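Local structure of urocanate hydratase (Paenibacillus sp. Soil724D2, 7NED) at residues E2-C14 against R24-Q36. The protein catalyses the NAD+-dependent hydration of urocanate-type substrates and, as a thiourocanate hydratase, probably serves bacterial ergothioneine breakdown. Numbering follows the deposited sequence.
Sequences ERITAARGLELRC and RMLENVLENGENQ. With EDO (1,2-ethanediol), chain D.
Glu-31 turns its CG away from the backbone N (chi1 177°) and runs straight on, which carries its carboxylate past Thr-5 to Ala-6 and Arg-8. Glu-27, one helical turn earlier, sets CG beside its own N (chi1 -67°) and reaches Ala-7 and Arg-13. In this way the extended N-terminal arm of the urocanase N-terminal domain lies along the last turns of helix 17-31. Arg-8 grips Glu-31 end-on, one nitrogen to each oxygen, with NH1 2.9 Å from OE1 on its syn lone pair. The same OE1 takes the backbone N of Ala-6 on its anti side. Replacing Glu-31 by alanine is likely to leave the Arg-8 guanidinium without this counter-charge and the Ala-6 N-H without this acceptor. Arg-13 also holds Glu-27 end-on, NH1 lying 2.7 Å from OE2, while its NH2 reaches OE1 from above the carboxylate plane, opposite the face used by Ala-7 N. Ala-7 CB sits over one face of the Arg-13 guanidinium. Glu-20 pairs with both Arg-13 and Arg-24. Arg-24 stretches out to Gly-9, its NH1 2.7 Å from the carbonyl O. Beyond the helix, Gln-36 lays NE2 over the Arg-3 guanidinium, while its OE1 accepts a nearly straight bond (168°) from Ile-4 N at 2.6 Å.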
# COMPACT_ATOMS: atom_id res chain seq x y z
N GLU A 2 -11.62 24.98 25.53
CA GLU A 2 -12.70 24.02 25.71
C GLU A 2 -12.46 22.76 24.87
O GLU A 2 -12.11 22.84 23.69
CB GLU A 2 -14.04 24.64 25.37
CG GLU A 2 -15.11 23.62 25.07
CD GLU A 2 -16.50 24.21 25.14
OE1 GLU A 2 -17.44 23.56 24.61
OE2 GLU A 2 -16.64 25.31 25.72
N ARG A 3 -12.64 21.60 25.50
CA ARG A 3 -12.27 20.34 24.88
C ARG A 3 -13.27 19.96 23.80
O ARG A 3 -14.48 20.17 23.95
CB ARG A 3 -12.21 19.25 25.96
CG ARG A 3 -11.30 18.11 25.63
CD ARG A 3 -10.64 17.54 26.88
NE ARG A 3 -9.75 16.45 26.49
CZ ARG A 3 -10.21 15.28 26.06
NH1 ARG A 3 -9.37 14.32 25.68
NH2 ARG A 3 -11.52 15.09 25.98
N ILE A 4 -12.77 19.41 22.69
CA ILE A 4 -13.66 18.99 21.61
C ILE A 4 -14.44 17.78 22.08
O ILE A 4 -13.88 16.85 22.68
CB ILE A 4 -12.87 18.67 20.34
CG1 ILE A 4 -12.34 19.96 19.70
CG2 ILE A 4 -13.73 17.89 19.37
CD1 ILE A 4 -11.09 19.74 18.83
N THR A 5 -15.73 17.78 21.79
CA THR A 5 -16.57 16.62 22.04
C THR A 5 -17.42 16.35 20.81
O THR A 5 -17.70 17.26 20.02
CB THR A 5 -17.50 16.83 23.26
OG1 THR A 5 -18.29 18.01 23.03
CG2 THR A 5 -16.69 16.97 24.54
N ALA A 6 -17.82 15.10 20.65
CA ALA A 6 -18.73 14.76 19.56
C ALA A 6 -20.09 15.39 19.80
O ALA A 6 -20.63 15.38 20.92
CB ALA A 6 -18.87 13.24 19.43
N ALA A 7 -20.68 15.89 18.72
CA ALA A 7 -22.07 16.30 18.76
C ALA A 7 -22.95 15.13 19.21
O ALA A 7 -22.78 14.00 18.77
CB ALA A 7 -22.52 16.80 17.38
N ARG A 8 -23.88 15.42 20.11
CA ARG A 8 -24.91 14.49 20.55
C ARG A 8 -26.24 14.91 19.95
O ARG A 8 -26.44 16.09 19.64
CB ARG A 8 -25.07 14.51 22.07
CG ARG A 8 -24.34 13.43 22.79
CD ARG A 8 -22.89 13.60 22.60
NE ARG A 8 -22.16 12.79 23.56
CZ ARG A 8 -20.84 12.78 23.66
NH1 ARG A 8 -20.11 13.54 22.86
NH2 ARG A 8 -20.25 12.05 24.61
N GLY A 9 -27.16 13.95 19.85
CA GLY A 9 -28.50 14.22 19.39
C GLY A 9 -28.67 14.01 17.90
O GLY A 9 -27.85 13.38 17.22
N LEU A 10 -29.75 14.59 17.38
CA LEU A 10 -30.20 14.24 16.04
C LEU A 10 -30.16 15.41 15.08
O LEU A 10 -30.73 15.31 13.98
CB LEU A 10 -31.60 13.65 16.10
CG LEU A 10 -31.69 12.41 16.99
CD1 LEU A 10 -33.12 11.94 17.07
CD2 LEU A 10 -30.77 11.27 16.50
N GLU A 11 -29.50 16.50 15.44
CA GLU A 11 -29.44 17.65 14.57
C GLU A 11 -28.27 17.45 13.62
O GLU A 11 -27.12 17.36 14.05
CB GLU A 11 -29.28 18.95 15.36
CG GLU A 11 -29.31 20.15 14.45
CD GLU A 11 -29.20 21.48 15.18
OE1 GLU A 11 -28.95 21.48 16.40
OE2 GLU A 11 -29.41 22.52 14.54
N LEU A 12 -28.57 17.38 12.33
CA LEU A 12 -27.51 17.26 11.33
C LEU A 12 -26.72 18.55 11.16
O LEU A 12 -27.30 19.63 11.02
CB LEU A 12 -28.13 16.86 10.00
CG LEU A 12 -28.57 15.41 9.81
CD1 LEU A 12 -29.15 15.26 8.39
CD2 LEU A 12 -27.37 14.50 9.98
N ARG A 13 -25.38 18.45 11.15
CA ARG A 13 -24.57 19.57 10.70
C ARG A 13 -24.12 19.39 9.26
O ARG A 13 -23.69 20.36 8.63
CB ARG A 13 -23.35 19.74 11.61
CG ARG A 13 -23.81 19.97 13.06
CD ARG A 13 -22.64 19.78 13.98
NE ARG A 13 -22.25 18.39 13.95
CZ ARG A 13 -21.14 17.95 14.51
NH1 ARG A 13 -20.34 18.81 15.13
NH2 ARG A 13 -20.83 16.66 14.47
N CYS A 14 -24.22 18.18 8.74
CA CYS A 14 -23.81 17.83 7.40
C CYS A 14 -25.04 17.62 6.54
O CYS A 14 -26.17 17.71 7.02
CB CYS A 14 -22.96 16.57 7.41
SG CYS A 14 -21.57 16.68 8.52
N ARG A 24 -18.76 12.98 13.41
CA ARG A 24 -18.84 12.68 14.84
C ARG A 24 -17.79 11.68 15.27
O ARG A 24 -17.35 11.71 16.42
CB ARG A 24 -20.24 12.17 15.18
CG ARG A 24 -21.25 13.28 15.04
CD ARG A 24 -22.63 12.84 15.54
NE ARG A 24 -23.60 13.90 15.29
CZ ARG A 24 -24.79 13.98 15.87
NH1 ARG A 24 -25.19 13.04 16.75
NH2 ARG A 24 -25.60 14.99 15.58
N MET A 25 -17.41 10.74 14.40
CA MET A 25 -16.35 9.82 14.78
C MET A 25 -15.02 10.56 14.92
O MET A 25 -14.21 10.26 15.81
CB MET A 25 -16.27 8.70 13.74
CG MET A 25 -17.42 7.76 13.85
SD MET A 25 -17.21 6.46 12.67
CE MET A 25 -16.18 5.26 13.56
N LEU A 26 -14.78 11.52 14.04
CA LEU A 26 -13.60 12.37 14.20
C LEU A 26 -13.63 13.09 15.55
O LEU A 26 -12.65 13.07 16.31
CB LEU A 26 -13.51 13.37 13.03
CG LEU A 26 -12.51 14.51 13.17
CD1 LEU A 26 -11.08 14.02 13.40
CD2 LEU A 26 -12.56 15.43 11.96
N GLU A 27 -14.76 13.72 15.86
CA GLU A 27 -14.87 14.40 17.14
C GLU A 27 -14.68 13.42 18.28
O GLU A 27 -14.03 13.74 19.29
CB GLU A 27 -16.24 15.07 17.24
CG GLU A 27 -16.39 16.21 16.27
CD GLU A 27 -17.80 16.72 16.19
OE1 GLU A 27 -18.76 15.95 16.35
OE2 GLU A 27 -17.96 17.94 15.98
N ASN A 28 -15.23 12.21 18.12
CA ASN A 28 -15.23 11.22 19.19
C ASN A 28 -13.82 10.71 19.49
O ASN A 28 -13.49 10.44 20.65
CB ASN A 28 -16.15 10.06 18.82
CG ASN A 28 -16.36 9.09 19.97
OD1 ASN A 28 -16.68 9.51 21.09
ND2 ASN A 28 -16.19 7.78 19.70
N VAL A 29 -12.96 10.52 18.47
CA VAL A 29 -11.61 10.06 18.80
C VAL A 29 -10.84 11.18 19.49
O VAL A 29 -9.92 10.91 20.28
CB VAL A 29 -10.82 9.52 17.58
CG1 VAL A 29 -11.58 8.39 16.88
CG2 VAL A 29 -10.47 10.64 16.60
N LEU A 30 -11.16 12.45 19.19
CA LEU A 30 -10.51 13.54 19.91
C LEU A 30 -11.06 13.64 21.33
O LEU A 30 -10.31 13.83 22.30
CB LEU A 30 -10.67 14.86 19.14
CG LEU A 30 -9.85 14.95 17.84
CD1 LEU A 30 -10.24 16.17 16.98
CD2 LEU A 30 -8.37 14.98 18.12
N GLU A 31 -12.37 13.43 21.49
CA GLU A 31 -12.96 13.44 22.82
C GLU A 31 -12.33 12.37 23.70
O GLU A 31 -12.07 12.61 24.89
CB GLU A 31 -14.48 13.24 22.71
CG GLU A 31 -15.19 13.17 24.10
CD GLU A 31 -16.71 13.16 23.98
OE1 GLU A 31 -17.24 13.33 22.84
OE2 GLU A 31 -17.39 12.96 25.02
N ASN A 32 -12.11 11.17 23.16
CA ASN A 32 -11.48 10.10 23.92
C ASN A 32 -9.96 10.12 23.82
O ASN A 32 -9.32 9.16 24.24
CB ASN A 32 -12.01 8.74 23.47
CG ASN A 32 -13.45 8.53 23.90
OD1 ASN A 32 -13.85 9.02 24.95
ND2 ASN A 32 -14.24 7.86 23.07
N GLY A 33 -9.39 11.18 23.28
CA GLY A 33 -7.97 11.17 23.00
C GLY A 33 -7.16 11.41 24.25
O GLY A 33 -7.59 12.10 25.17
N GLU A 34 -5.98 10.80 24.28
CA GLU A 34 -5.07 10.94 25.41
C GLU A 34 -4.41 12.32 25.45
O GLU A 34 -3.97 12.76 26.51
CB GLU A 34 -4.00 9.85 25.37
CG GLU A 34 -4.57 8.42 25.61
CD GLU A 34 -5.04 8.16 27.07
OE1 GLU A 34 -6.21 7.71 27.25
OE2 GLU A 34 -4.24 8.34 28.05
N ASN A 35 -4.33 13.02 24.31
CA ASN A 35 -3.77 14.38 24.28
C ASN A 35 -4.42 15.13 23.11
O ASN A 35 -3.80 15.47 22.10
CB ASN A 35 -2.24 14.35 24.17
CG ASN A 35 -1.59 15.71 24.41
OD1 ASN A 35 -2.27 16.72 24.61
ND2 ASN A 35 -0.26 15.74 24.39
N GLN A 36 -5.73 15.38 23.24
CA GLN A 36 -6.52 16.03 22.19
C GLN A 36 -5.88 17.32 21.69
O GLN A 36 -5.88 17.62 20.49
CB GLN A 36 -7.89 16.36 22.77
CG GLN A 36 -8.78 16.99 21.82
CD GLN A 36 -10.00 17.55 22.50
OE1 GLN A 36 -10.21 18.76 22.52
NE2 GLN A 36 -10.86 16.66 22.98
C1 EDO D . -6.19 17.10 26.61
O1 EDO D . -5.40 17.61 25.57
C2 EDO D . -7.20 16.14 26.06
O2 EDO D . -6.69 14.84 25.85